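Local coordinates for disulfide oxidoreductase (Xylella fastidiosa, PDB 2REM), which probably acts in the periplasm as a DsbA-type disulfide oxidoreductase, exchanging disulfide bonds through a thioredoxin fold, at residues L4-V7 with G8-V12; R89-T92 with A93-A97; R140-A143 with A144-Y147. All blocks are in the same frame, centred on the assembly; numbering follows the deposited sequence. Where two conformers were deposited one is given.

Interaction 1 (L4-V7 with G8-V12)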
loop_
_atom_site.group_PDB
_atom_site.type_symbol
_atom_site.label_atom_id
_atom_site.label_comp_id
_atom_site.label_asym_id
_atom_site.label_seq_id
_atom_site.Cartn_x
_atom_site.Cartn_y
_atom_site.Cartn_z
ATOM N N LEU A 4 -5.436 16.366 19.581
ATOM C CA LEU A 4 -6.223 15.587 18.638
ATOM C C LEU A 4 -5.900 16.074 17.234
ATOM O O LEU A 4 -5.788 17.290 17.017
ATOM C CB LEU A 4 -7.721 15.752 18.914
ATOM C CG LEU A 4 -8.120 15.171 20.274
ATOM C CD1 LEU A 4 -9.485 15.699 20.671
ATOM C CD2 LEU A 4 -8.095 13.660 20.205
ATOM N N PRO A 5 -5.754 15.134 16.286
ATOM C CA PRO A 5 -5.517 15.492 14.895
ATOM C C PRO A 5 -6.527 16.524 14.410
ATOM O O PRO A 5 -7.723 16.439 14.743
ATOM C CB PRO A 5 -5.751 14.176 14.159
ATOM C CG PRO A 5 -5.295 13.150 15.162
ATOM C CD PRO A 5 -5.824 13.674 16.469
ATOM N N VAL A 6 -6.025 17.461 13.615
ATOM C CA VAL A 6 -6.755 18.619 13.099
ATOM C C VAL A 6 -6.684 18.512 11.596
ATOM O O VAL A 6 -5.607 18.265 11.044
ATOM C CB VAL A 6 -6.028 19.933 13.511
ATOM C CG1 VAL A 6 -6.652 21.197 12.835
ATOM C CG2 VAL A 6 -6.006 20.065 15.031
ATOM N N VAL A 7 -7.821 18.696 10.935
ATOM C CA VAL A 7 -7.847 18.701 9.480
ATOM C C VAL A 7 -6.920 19.802 8.986
ATOM O O VAL A 7 -6.790 20.855 9.623
ATOM C CB VAL A 7 -9.278 18.935 8.939
ATOM C CG1 VAL A 7 -9.677 20.382 9.077
ATOM C CG2 VAL A 7 -9.385 18.474 7.496
ATOM N N GLY A 8 -6.271 19.543 7.859
ATOM C CA GLY A 8 -5.311 20.459 7.310
ATOM C C GLY A 8 -3.956 20.471 7.999
ATOM O O GLY A 8 -3.030 21.056 7.465
ATOM N N GLU A 9 -3.827 19.864 9.181
ATOM C CA GLU A 9 -2.510 19.743 9.838
ATOM C C GLU A 9 -2.097 18.296 9.869
ATOM O O GLU A 9 -1.008 17.941 9.440
ATOM C CB GLU A 9 -2.511 20.251 11.297
ATOM C CG GLU A 9 -3.053 21.615 11.545
ATOM C CD GLU A 9 -2.929 21.999 13.020
ATOM O OE1 GLU A 9 -2.532 21.110 13.829
ATOM O OE2 GLU A 9 -3.219 23.170 13.366
ATOM N N ASP A 10 -2.994 17.450 10.365
ATOM C CA ASP A 10 -2.687 16.052 10.610
ATOM C C ASP A 10 -3.297 15.115 9.581
ATOM O O ASP A 10 -2.861 13.985 9.431
ATOM C CB ASP A 10 -3.138 15.689 12.017
ATOM C CG ASP A 10 -2.512 16.590 13.052
ATOM O OD1 ASP A 10 -1.280 16.539 13.197
ATOM O OD2 ASP A 10 -3.234 17.380 13.687
ATOM N N TYR A 11 -4.333 15.584 8.897
ATOM C CA TYR A 11 -4.937 14.800 7.841
ATOM C C TYR A 11 -5.690 15.789 6.962
ATOM O O TYR A 11 -5.962 16.904 7.383
ATOM C CB TYR A 11 -5.892 13.704 8.395
ATOM C CG TYR A 11 -7.111 14.282 9.105
ATOM C CD1 TYR A 11 -8.298 14.564 8.393
ATOM C CD2 TYR A 11 -7.077 14.577 10.474
ATOM C CE1 TYR A 11 -9.410 15.114 9.045
ATOM C CE2 TYR A 11 -8.188 15.123 11.121
ATOM C CZ TYR A 11 -9.343 15.390 10.396
ATOM O OH TYR A 11 -10.443 15.940 11.019
ATOM N N VAL A 12 -6.028 15.368 5.743
ATOM C CA VAL A 12 -6.897 16.168 4.903
ATOM C C VAL A 12 -8.049 15.282 4.445
ATOM O O VAL A 12 -7.970 14.054 4.481
ATOM C CB VAL A 12 -6.141 16.792 3.696
ATOM C CG1 VAL A 12 -5.142 17.890 4.151
ATOM C CG2 VAL A 12 -5.415 15.702 2.908
HETATM O O HOH W 1 -10.122 16.225 13.648
#
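Val6 and Asp10 hold each other by two hydrogen bonds that run in opposite senses. The backbone N of Val6 gives its hydrogen to Asp10 OD2 at 2.8 Å, reaching the anti lone pair of the carboxylate, while the N of Asp10 donates to Val6 O, again at 2.8 Å and almost straight (175°). A second donor, Glu9 N, meets the same Val6 O at 3.0 Å from above the carbonyl plane, so one oxygen takes up two successive backbone amides. Asp10 CG lies opposite its own carbonyl carbon (chi1 -56°), which turns the carboxylate back toward the start of the loop; OD2 is also hydrogen-bonded to His3 NE2.

The Glu9-to-Val6 bond closes a type II beta turn, with Val7 and Gly8 in its middle positions and Gly8 at the positive phi (77°) usual there. The turn leads the N-terminal segment into strand 11-13, an outermost strand of the thioredoxin-fold sheet. Val12 pairs with Met166 of the neighbouring strand 165-167, and just before the strand Asp10 bonds to the backbone of Thr168.

Apolar contacts gather round the Tyr11 ring. Val7 CA sits over one face, in a CH-pi contact 3.9 Å from the ring centroid, and Val7 CG2 reaches Tyr11 CE1 at 3.7 Å. Pro5 CB packs at 3.9 Å from Tyr11 CD2.

Water-mediated bonding completes the set: a water in the plane of the ring bridges Pro5 O, to which it donates at 2.6 Å, and Tyr11 OH at 2.7 Å. That hydroxyl is also hydrogen-bonded to Arg185 of helix 172-190, whose Tyr181, Ile178 and Leu182 touch Pro5, Asp10 and Tyr11 respectively.

Interaction 2 (R89-T92 with A93-A97)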
loop_
_atom_site.group_PDB
_atom_site.type_symbol
_atom_site.label_atom_id
_atom_site.label_comp_id
_atom_site.label_asym_id
_atom_site.label_seq_id
_atom_site.Cartn_x
_atom_site.Cartn_y
_atom_site.Cartn_z
ATOM N N ARG A 89 4.255 -12.845 2.084
ATOM C CA ARG A 89 5.472 -13.538 2.510
ATOM C C ARG A 89 6.752 -12.902 1.932
ATOM O O ARG A 89 7.827 -13.129 2.447
ATOM C CB ARG A 89 5.425 -15.006 2.089
ATOM C CG ARG A 89 5.262 -15.125 0.595
ATOM C CD ARG A 89 5.393 -16.522 0.065
ATOM N NE ARG A 89 4.643 -17.499 0.819
ATOM C CZ ARG A 89 4.429 -18.745 0.405
ATOM N NH1 ARG A 89 4.893 -19.151 -0.774
ATOM N NH2 ARG A 89 3.753 -19.588 1.173
ATOM N N SER A 90 6.630 -12.129 0.862
ATOM C CA SER A 90 7.827 -11.604 0.203
ATOM C C SER A 90 7.992 -10.090 0.419
ATOM O O SER A 90 8.954 -9.499 -0.065
ATOM C CB SER A 90 7.797 -11.933 -1.292
ATOM O OG SER A 90 6.729 -11.243 -1.916
ATOM N N HIS A 91 7.057 -9.472 1.138
ATOM C CA HIS A 91 6.936 -8.004 1.140
ATOM C C HIS A 91 8.178 -7.327 1.735
ATOM O O HIS A 91 8.790 -6.442 1.112
ATOM C CB HIS A 91 5.687 -7.601 1.941
ATOM C CG HIS A 91 5.196 -6.227 1.632
ATOM N ND1 HIS A 91 5.058 -5.247 2.592
ATOM C CD2 HIS A 91 4.793 -5.673 0.465
ATOM C CE1 HIS A 91 4.588 -4.148 2.027
ATOM N NE2 HIS A 91 4.429 -4.377 0.736
ATOM N N THR A 92 8.529 -7.737 2.944
ATOM C CA THR A 92 9.745 -7.284 3.641
ATOM C C THR A 92 10.976 -7.623 2.825
ATOM O O THR A 92 11.858 -6.788 2.645
ATOM C CB THR A 92 9.848 -7.941 5.017
ATOM O OG1 THR A 92 8.701 -7.549 5.790
ATOM C CG2 THR A 92 11.143 -7.523 5.731
ATOM N N ALA A 93 11.019 -8.851 2.312
ATOM C CA ALA A 93 12.146 -9.280 1.491
ATOM C C ALA A 93 12.319 -8.415 0.236
ATOM O O ALA A 93 13.455 -8.111 -0.182
ATOM C CB ALA A 93 11.982 -10.749 1.115
ATOM N N MET A 94 11.209 -8.010 -0.375
ATOM C CA MET A 94 11.317 -7.137 -1.539
ATOM C C MET A 94 11.927 -5.787 -1.130
ATOM O O MET A 94 12.823 -5.303 -1.784
ATOM C CB MET A 94 9.981 -6.956 -2.279
ATOM C CG MET A 94 10.092 -5.961 -3.433
ATOM S SD MET A 94 11.276 -6.474 -4.711
ATOM C CE MET A 94 10.216 -7.564 -5.613
ATOM N N PHE A 95 11.424 -5.169 -0.064
ATOM C CA PHE A 95 12.037 -3.938 0.442
ATOM C C PHE A 95 13.528 -4.112 0.718
ATOM O O PHE A 95 14.373 -3.279 0.333
ATOM C CB PHE A 95 11.348 -3.502 1.747
ATOM C CG PHE A 95 10.021 -2.831 1.564
ATOM C CD1 PHE A 95 9.895 -1.662 0.812
ATOM C CD2 PHE A 95 8.906 -3.311 2.242
ATOM C CE1 PHE A 95 8.676 -1.018 0.710
ATOM C CE2 PHE A 95 7.668 -2.689 2.128
ATOM C CZ PHE A 95 7.548 -1.533 1.345
ATOM N N GLU A 96 13.863 -5.215 1.394
ATOM C CA GLU A 96 15.234 -5.509 1.709
ATOM C C GLU A 96 16.092 -5.726 0.445
ATOM O O GLU A 96 17.175 -5.169 0.347
ATOM C CB GLU A 96 15.276 -6.682 2.683
ATOM C CG GLU A 96 16.537 -7.464 2.697
ATOM C CD GLU A 96 16.499 -8.521 3.774
ATOM O OE1 GLU A 96 15.523 -9.315 3.777
ATOM O OE2 GLU A 96 17.428 -8.523 4.622
ATOM N N ALA A 97 15.563 -6.464 -0.529
ATOM C CA ALA A 97 16.247 -6.696 -1.813
ATOM C C ALA A 97 16.610 -5.370 -2.478
ATOM O O ALA A 97 17.693 -5.226 -3.023
ATOM C CB ALA A 97 15.358 -7.483 -2.734
HETATM O O HOH W 2 9.409 -11.052 3.299
#
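The shortest direct bond between Arg89-Thr92 and Ala93-Ala97 links Met94 N to Ser90 O, 2.7 Å apart. It is one of three i-to-i+4 bonds; the others run from Phe95 N to His91 O, longer at 3.2 Å, and from Glu96 N to Thr92 O at 2.8 Å. One residue earlier the pattern is broken. A water stands between Arg89 O, to which it donates at 2.7 Å, and Ala93 N, from which it accepts at 2.9 Å, doing the work of the missing direct bond. The opened turn agrees with the backbone of Ser90, whose phi of -109° departs from regular helix.

The side-chain contact proper belongs to His91 and Phe95, one turn apart and pointing the same way. Phe95 turns the edge of its ring toward a face of the imidazole, a T-shaped pair with centroids 5.0 Å apart and planes at 76°. Within it, Phe95 CE2 lies over the His91 ring. The His91 CB points away from 93-97, but with CG trans to its own N (chi1 -160°) the imidazole comes alongside the Phe95 ring one turn on.

This aromatic face of helix 87-101 is turned to the likely redox centre. Phe95 touches Cys40 and Ala41 at the start of helix 38-52, both rings meet Tyr35, and His91 also meets Phe33 edge-to-face. Ser90 and Met94 pack on Phe117 and Tyr118 of helix 111-119, Met94 touching Tyr35 as well, so helix 87-101, probably part of the helical domain inserted in the thioredoxin fold of DsbA proteins, bridges helix 38-52 and helix 111-119.

Interaction 3 (R140-A143 with A144-Y147); sequences RFQA and ARAY
Gln142 and Arg145 reach out side by side from one flank of helix 135-151 and join near their ends, a worked example of how two polar residues three apart can pair along a helix. The arginine can be followed outward. Its CB rests on the backbone, 3.4 Å from Phe141 O and 3.6 Å from Gln142 O. CG stands trans to the backbone N (chi1 -176°), and CD, further along, comes within 4.0 Å of Gln142 OE1. There the chain bends at chi3 (86°), which brings the guanidinium edge round to the amide. NE donates to Gln142 OE1 at 3.0 Å, with the oxygen near the guanidinium plane. Arg145 NH2 gives Gln142 OE1 a second, weak hydrogen bond at 3.3 Å. Amide and guanidinium planes stand 77° apart, so the two groups meet without stacking: OE1 faces the edge formed by NE and NH2.

The glutamine is bent too, at chi2, and its NE2 donates back along the helix to Glu138. Beneath these side chains the i-to-i+4 bonding is unbroken: each carbonyl from Arg140 to Ala143 accepts an amide from Ala144 to Tyr147, the Ala144 N to Arg140 O bond being 2.8 Å long.

Phe141 packs on Leu79 of helix 71-83 and has a cation-pi contact with Arg76; Ala144 and Tyr147 lie on Val63 in the thioredoxin-fold sheet, and Val66 touches Phe141, Ala144 and Arg145.

With NE2 turned to Glu138 and OE1 to Arg145, the amide stands between a carboxylate and a guanidinium, giving an N-H to one and taking N-H groups from the other. The cation at OE1 would probably draw electron density toward that oxygen and make the NE2 hydrogens better donors to Glu138.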
loop_
_atom_site.group_PDB
_atom_site.type_symbol
_atom_site.label_atom_id
_atom_site.label_comp_id
_atom_site.label_asym_id
_atom_site.label_seq_id
_atom_site.Cartn_x
_atom_site.Cartn_y
_atom_site.Cartn_z
ATOM N N ARG A 140 -6.016 -4.460 -11.465
ATOM C CA ARG A 140 -5.611 -3.992 -10.143
ATOM C C ARG A 140 -4.689 -2.773 -10.236
ATOM O O ARG A 140 -4.767 -1.846 -9.412
ATOM C CB ARG A 140 -4.874 -5.118 -9.396
ATOM C CG ARG A 140 -5.786 -6.296 -9.166
ATOM C CD ARG A 140 -5.123 -7.333 -8.334
ATOM N NE ARG A 140 -6.024 -8.450 -8.162
ATOM C CZ ARG A 140 -5.999 -9.294 -7.144
ATOM N NH1 ARG A 140 -5.116 -9.151 -6.178
ATOM N NH2 ARG A 140 -6.883 -10.280 -7.110
ATOM N N PHE A 141 -3.816 -2.788 -11.243
ATOM C CA PHE A 141 -2.917 -1.659 -11.490
ATOM C C PHE A 141 -3.707 -0.390 -11.835
ATOM O O PHE A 141 -3.458 0.693 -11.283
ATOM C CB PHE A 141 -1.938 -2.037 -12.617
ATOM C CG PHE A 141 -0.967 -0.954 -12.984
ATOM C CD1 PHE A 141 0.322 -0.957 -12.461
ATOM C CD2 PHE A 141 -1.336 0.049 -13.892
ATOM C CE1 PHE A 141 1.231 0.049 -12.828
ATOM C CE2 PHE A 141 -0.431 1.034 -14.292
ATOM C CZ PHE A 141 0.850 1.039 -13.754
ATOM N N GLN A 142 -4.684 -0.518 -12.718
ATOM C CA GLN A 142 -5.556 0.608 -13.016
ATOM C C GLN A 142 -6.373 1.048 -11.795
ATOM O O GLN A 142 -6.566 2.237 -11.574
ATOM C CB GLN A 142 -6.451 0.305 -14.206
ATOM C CG GLN A 142 -5.684 0.187 -15.522
ATOM C CD GLN A 142 -4.817 1.397 -15.801
ATOM O OE1 GLN A 142 -5.132 2.522 -15.375
ATOM N NE2 GLN A 142 -3.709 1.182 -16.509
ATOM N N ALA A 143 -6.830 0.092 -10.991
ATOM C CA ALA A 143 -7.605 0.446 -9.802
ATOM C C ALA A 143 -6.705 1.216 -8.827
ATOM O O ALA A 143 -7.133 2.210 -8.244
ATOM C CB ALA A 143 -8.153 -0.804 -9.144
ATOM N N ALA A 144 -5.470 0.748 -8.658
ATOM C CA ALA A 144 -4.492 1.425 -7.791
ATOM C C ALA A 144 -4.175 2.824 -8.306
ATOM O O ALA A 144 -4.093 3.784 -7.521
ATOM C CB ALA A 144 -3.219 0.601 -7.670
ATOM N N ARG A 145 -4.002 2.941 -9.614
ATOM C CA ARG A 145 -3.717 4.230 -10.238
ATOM C C ARG A 145 -4.888 5.189 -10.037
ATOM O O ARG A 145 -4.691 6.332 -9.617
ATOM C CB ARG A 145 -3.427 4.054 -11.726
ATOM C CG ARG A 145 -3.036 5.361 -12.425
ATOM C CD ARG A 145 -2.414 5.058 -13.771
ATOM N NE ARG A 145 -3.436 4.913 -14.794
ATOM C CZ ARG A 145 -3.981 5.923 -15.464
ATOM N NH1 ARG A 145 -3.605 7.180 -15.235
ATOM N NH2 ARG A 145 -4.912 5.670 -16.375
ATOM N N ALA A 146 -6.102 4.718 -10.331
ATOM C CA ALA A 146 -7.307 5.508 -10.126
ATOM C C ALA A 146 -7.443 5.977 -8.685
ATOM O O ALA A 146 -7.805 7.135 -8.427
ATOM C CB ALA A 146 -8.561 4.735 -10.584
ATOM N N TYR A 147 -7.116 5.090 -7.751
ATOM C CA TYR A 147 -7.200 5.431 -6.343
ATOM C C TYR A 147 -6.188 6.524 -5.983
ATOM O O TYR A 147 -6.541 7.487 -5.300
ATOM C CB TYR A 147 -7.039 4.174 -5.494
ATOM C CG TYR A 147 -7.222 4.370 -4.021
ATOM C CD1 TYR A 147 -8.484 4.577 -3.446
ATOM C CD2 TYR A 147 -6.128 4.285 -3.188
ATOM C CE1 TYR A 147 -8.602 4.718 -2.050
ATOM C CE2 TYR A 147 -6.236 4.440 -1.864
ATOM C CZ TYR A 147 -7.442 4.656 -1.286
ATOM O OH TYR A 147 -7.413 4.788 0.088
#

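All three contacts are local and partly buried, yet their chemistry follows their place. Interaction 1, its centre about 21 Å from the centre of the chain, shapes an exposed turn at an edge strand, using a carboxylate and a water alongside backbone bonds. Interactions 2 and 3 are both helical, unbroken in 3 but opened by a water at one step in 2, and add different side-chain pairs: aromatic rings facing the probable redox centre in interaction 2, an amide and a guanidinium on the outer side of the helix in interaction 3. No helix or strand is common to any two of them. Interactions 1 and 2 lie on opposite sides of the centre, about 32 Å apart between centres, while interaction 3 is the most central.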